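Local coordinates for hypothetical protein Atu2327 (Agrobacterium tumefaciens str., PDB 2O8I) that probably catalyses the decarboxylation of OHCU (2-oxo-4-hydroxy-4-carboxy-5-ureidoimidazoline) to allantoin in urate breakdown, at the interface of chains A and B. Residues are numbered along the deposited sequence; one frame, centred on the assembly and turned at random. Chains: chain A/B, Hypothetical protein Atu2327.

The interface of chains A and B. Residues chain A 16, 69, 72-73, 76, 157; chain B 16, 69, 72-73, 76, 157.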
ATOM      1  N   GLU A  16      -4.927   5.529   5.171  1.00 36.98           N
ATOM      2  CA  GLU A  16      -4.349   5.527   3.871  1.00 37.53           C
ATOM      3  C   GLU A  16      -4.806   6.714   3.024  1.00 37.81           C
ATOM      4  O   GLU A  16      -5.977   7.026   3.011  1.00 37.82           O
ATOM      5  CB  GLU A  16      -4.694   4.201   3.206  1.00 37.56           C
ATOM      6  CG  GLU A  16      -3.812   3.942   2.042  1.00 39.08           C
ATOM      7  CD  GLU A  16      -2.624   3.109   2.414  1.00 39.98           C
ATOM      8  OE1 GLU A  16      -2.612   2.528   3.496  1.00 41.84           O
ATOM      9  OE2 GLU A  16      -1.721   2.995   1.610  1.00 41.88           O
ATOM     10  N   LYS A  69      -2.575  -5.453  -0.424  1.00 43.76           N
ATOM     11  CA  LYS A  69      -1.791  -5.547   0.796  1.00 43.99           C
ATOM     12  C   LYS A  69      -0.872  -6.767   0.711  1.00 42.68           C
ATOM     13  O   LYS A  69       0.298  -6.707   1.111  1.00 42.68           O
ATOM     14  CB  LYS A  69      -2.660  -5.602   2.053  1.00 43.58           C
ATOM     15  CG  LYS A  69      -3.496  -4.368   2.303  1.00 46.33           C
ATOM     16  CD  LYS A  69      -4.339  -4.472   3.620  1.00 46.36           C
ATOM     17  CE  LYS A  69      -4.789  -3.058   4.077  1.00 48.07           C
ATOM     18  NZ  LYS A  69      -5.669  -3.102   5.300  1.00 49.45           N
ATOM     19  N   ILE A  72       2.165  -6.052  -1.407  1.00 38.79           N
ATOM     20  CA  ILE A  72       3.184  -5.304  -0.689  1.00 39.47           C
ATOM     21  C   ILE A  72       3.955  -6.188   0.309  1.00 39.09           C
ATOM     22  O   ILE A  72       5.183  -6.087   0.397  1.00 38.89           O
ATOM     23  CB  ILE A  72       2.632  -4.013  -0.067  1.00 40.00           C
ATOM     24  CG1 ILE A  72       2.532  -2.935  -1.157  1.00 41.60           C
ATOM     25  CG2 ILE A  72       3.557  -3.519   1.006  1.00 39.36           C
ATOM     26  CD1 ILE A  72       1.220  -2.151  -1.180  1.00 45.84           C
ATOM     27  N   ALA A  73       3.252  -7.080   1.009  1.00 38.22           N
ATOM     28  CA  ALA A  73       3.913  -8.062   1.859  1.00 38.44           C
ATOM     29  C   ALA A  73       4.897  -8.974   1.064  1.00 38.71           C
ATOM     30  O   ALA A  73       6.055  -9.154   1.466  1.00 39.29           O
ATOM     31  CB  ALA A  73       2.888  -8.878   2.629  1.00 37.99           C
ATOM     32  N   LEU A  76       8.436  -7.837   0.799  1.00 41.98           N
ATOM     33  CA  LEU A  76       9.320  -7.777   1.948  1.00 43.85           C
ATOM     34  C   LEU A  76       9.644  -9.144   2.546  1.00 44.19           C
ATOM     35  O   LEU A  76      10.780  -9.377   2.946  1.00 44.43           O
ATOM     36  CB  LEU A  76       8.762  -6.828   3.019  1.00 44.69           C
ATOM     37  CG  LEU A  76       7.882  -5.566   2.741  1.00 47.88           C
ATOM     38  CD1 LEU A  76       7.875  -4.587   3.939  1.00 49.86           C
ATOM     39  CD2 LEU A  76       8.224  -4.734   1.482  1.00 50.59           C
ATOM     40  N   ARG A 157      -1.016  -0.503  12.432  1.00 28.70           N
ATOM     41  CA  ARG A 157       0.079   0.250  11.807  1.00 28.56           C
ATOM     42  C   ARG A 157       0.921   0.975  12.842  1.00 27.51           C
ATOM     43  O   ARG A 157       2.141   0.728  12.925  1.00 27.28           O
ATOM     44  CB  ARG A 157      -0.441   1.189  10.734  1.00 28.40           C
ATOM     45  CG  ARG A 157      -1.022   0.383   9.579  1.00 30.90           C
ATOM     46  CD  ARG A 157      -1.807   1.251   8.668  1.00 35.82           C
ATOM     47  NE  ARG A 157      -2.061   0.565   7.420  1.00 38.83           N
ATOM     48  CZ  ARG A 157      -2.466   1.167   6.311  1.00 41.56           C
ATOM     49  NH1 ARG A 157      -2.624   2.491   6.304  1.00 42.42           N
ATOM     50  NH2 ARG A 157      -2.699   0.448   5.208  1.00 40.50           N
TER
ATOM     51  N   GLU B  16       1.529   0.444  -8.891  1.00 36.98           N
ATOM     52  CA  GLU B  16       0.633   1.005  -7.940  1.00 37.53           C
ATOM     53  C   GLU B  16      -0.223   2.125  -8.529  1.00 37.81           C
ATOM     54  O   GLU B  16       0.292   2.966  -9.234  1.00 37.82           O
ATOM     55  CB  GLU B  16       1.453   1.495  -6.754  1.00 37.56           C
ATOM     56  CG  GLU B  16       0.595   1.713  -5.563  1.00 39.08           C
ATOM     57  CD  GLU B  16       0.564   0.512  -4.669  1.00 39.98           C
ATOM     58  OE1 GLU B  16       1.391  -0.383  -4.832  1.00 41.84           O
ATOM     59  OE2 GLU B  16      -0.254   0.477  -3.773  1.00 41.88           O
ATOM     60  N   LYS B  69       5.051   1.102   3.134  1.00 43.76           N
ATOM     61  CA  LYS B  69       5.131  -0.323   2.860  1.00 43.99           C
ATOM     62  C   LYS B  69       5.335  -1.077   4.175  1.00 42.68           C
ATOM     63  O   LYS B  69       4.733  -2.137   4.397  1.00 42.68           O
ATOM     64  CB  LYS B  69       6.228  -0.669   1.853  1.00 43.58           C
ATOM     65  CG  LYS B  69       6.031  -0.087   0.472  1.00 46.33           C
ATOM     66  CD  LYS B  69       7.170  -0.503  -0.521  1.00 46.36           C
ATOM     67  CE  LYS B  69       6.698  -0.298  -1.986  1.00 48.07           C
ATOM     68  NZ  LYS B  69       7.781  -0.611  -2.987  1.00 49.45           N
ATOM     69  N   ILE B  72       2.095  -1.435   6.070  1.00 38.79           N
ATOM     70  CA  ILE B  72       1.261  -2.508   5.555  1.00 39.47           C
ATOM     71  C   ILE B  72       1.783  -3.897   5.972  1.00 39.09           C
ATOM     72  O   ILE B  72       0.988  -4.761   6.359  1.00 38.89           O
ATOM     73  CB  ILE B  72       1.004  -2.377   4.048  1.00 40.00           C
ATOM     74  CG1 ILE B  72      -0.102  -1.336   3.817  1.00 41.60           C
ATOM     75  CG2 ILE B  72       0.545  -3.690   3.484  1.00 39.36           C
ATOM     76  CD1 ILE B  72       0.183  -0.315   2.715  1.00 45.84           C
ATOM     77  N   ALA B  73       3.103  -4.089   5.948  1.00 38.22           N
ATOM     78  CA  ALA B  73       3.697  -5.312   6.471  1.00 38.44           C
ATOM     79  C   ALA B  73       3.362  -5.541   7.977  1.00 38.71           C
ATOM     80  O   ALA B  73       2.928  -6.635   8.368  1.00 39.29           O
ATOM     81  CB  ALA B  73       5.195  -5.328   6.219  1.00 37.99           C
ATOM     82  N   LEU B  76       0.296  -7.510   8.760  1.00 41.98           N
ATOM     83  CA  LEU B  76       0.183  -8.924   8.454  1.00 43.85           C
ATOM     84  C   LEU B  76       1.137  -9.805   9.256  1.00 44.19           C
ATOM     85  O   LEU B  76       0.752 -10.890   9.677  1.00 44.43           O
ATOM     86  CB  LEU B  76       0.342  -9.173   6.947  1.00 44.69           C
ATOM     87  CG  LEU B  76      -0.066  -8.172   5.816  1.00 47.88           C
ATOM     88  CD1 LEU B  76      -0.216  -8.875   4.446  1.00 49.86           C
ATOM     89  CD2 LEU B  76      -1.352  -7.343   6.040  1.00 50.59           C
ATOM     90  N   ARG B 157       6.114  -8.457  -6.852  1.00 28.70           N
ATOM     91  CA  ARG B 157       4.674  -8.604  -6.604  1.00 28.56           C
ATOM     92  C   ARG B 157       4.097  -9.794  -7.349  1.00 27.51           C
ATOM     93  O   ARG B 157       3.537 -10.707  -6.710  1.00 27.28           O
ATOM     94  CB  ARG B 157       3.928  -7.318  -6.917  1.00 28.40           C
ATOM     95  CG  ARG B 157       4.348  -6.227  -5.939  1.00 30.90           C
ATOM     96  CD  ARG B 157       3.881  -4.896  -6.398  1.00 35.82           C
ATOM     97  NE  ARG B 157       3.978  -3.935  -5.321  1.00 38.83           N
ATOM     98  CZ  ARG B 157       3.370  -2.757  -5.321  1.00 41.56           C
ATOM     99  NH1 ARG B 157       2.585  -2.424  -6.346  1.00 42.42           N
ATOM    100  NH2 ARG B 157       3.537  -1.921  -4.291  1.00 40.50           N
TER
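A:Ile72 and B:Ile72 meet near the two-fold axis of this symmetric interface, where two copies of helix 66-74 face each other. The dimer is that of the deposited assembly and may be the biological one. The CG2 branch of A:Ile72 touches CG2 of B:Ile72 at 3.9 Å, where the side chains cross at about a right angle. CG1 lies anti to the carbonyl carbon and beside the backbone N (chi1 -80°), which places it and CD1 against the partner's Arg157 and Glu16.

The packing continues along the helix. B:Ile72 CG2 also lies on A:Lys69, 4.0 Å from CB, at the base of the lysine side chain, and 3.8 Å from the polar backbone O. Further on, A:Leu76 CD1 rests on the B:Ala73 methyl CB at 3.6 Å, and the twin pair does the same.

Charged groups border this apolar patch. A:Arg157 lies alongside B:Ile72, pointing the same way, with NH2 3.4 Å from CG1. A:Arg157 forms a salt bridge with A:Glu16 of its own chain. A:Arg157 NH1 and NH2 both donate to A:Glu16 OE1, at 2.8 and 2.7 Å. Both bonds are bent, 131° and 135° at the hydrogen, as they share one oxygen, met nearly along its C-O bond. OE1 is tilted out of the guanidinium plane. The two bonds fix the guanidinium beside the partner's isoleucine. The other oxygen, A:Glu16 OE2, lies 4.0 Å from B:Ile72 CD1. No N or O of one chain lies within bonding reach of the other, so the chains meet here by van der Waals contact.

The patch combines helix 66-74, A:Leu76 in the loop after it, the long helix 139-161 carrying A:Arg157, and A:Glu16 in the loop between helices 4-11 and 19-27.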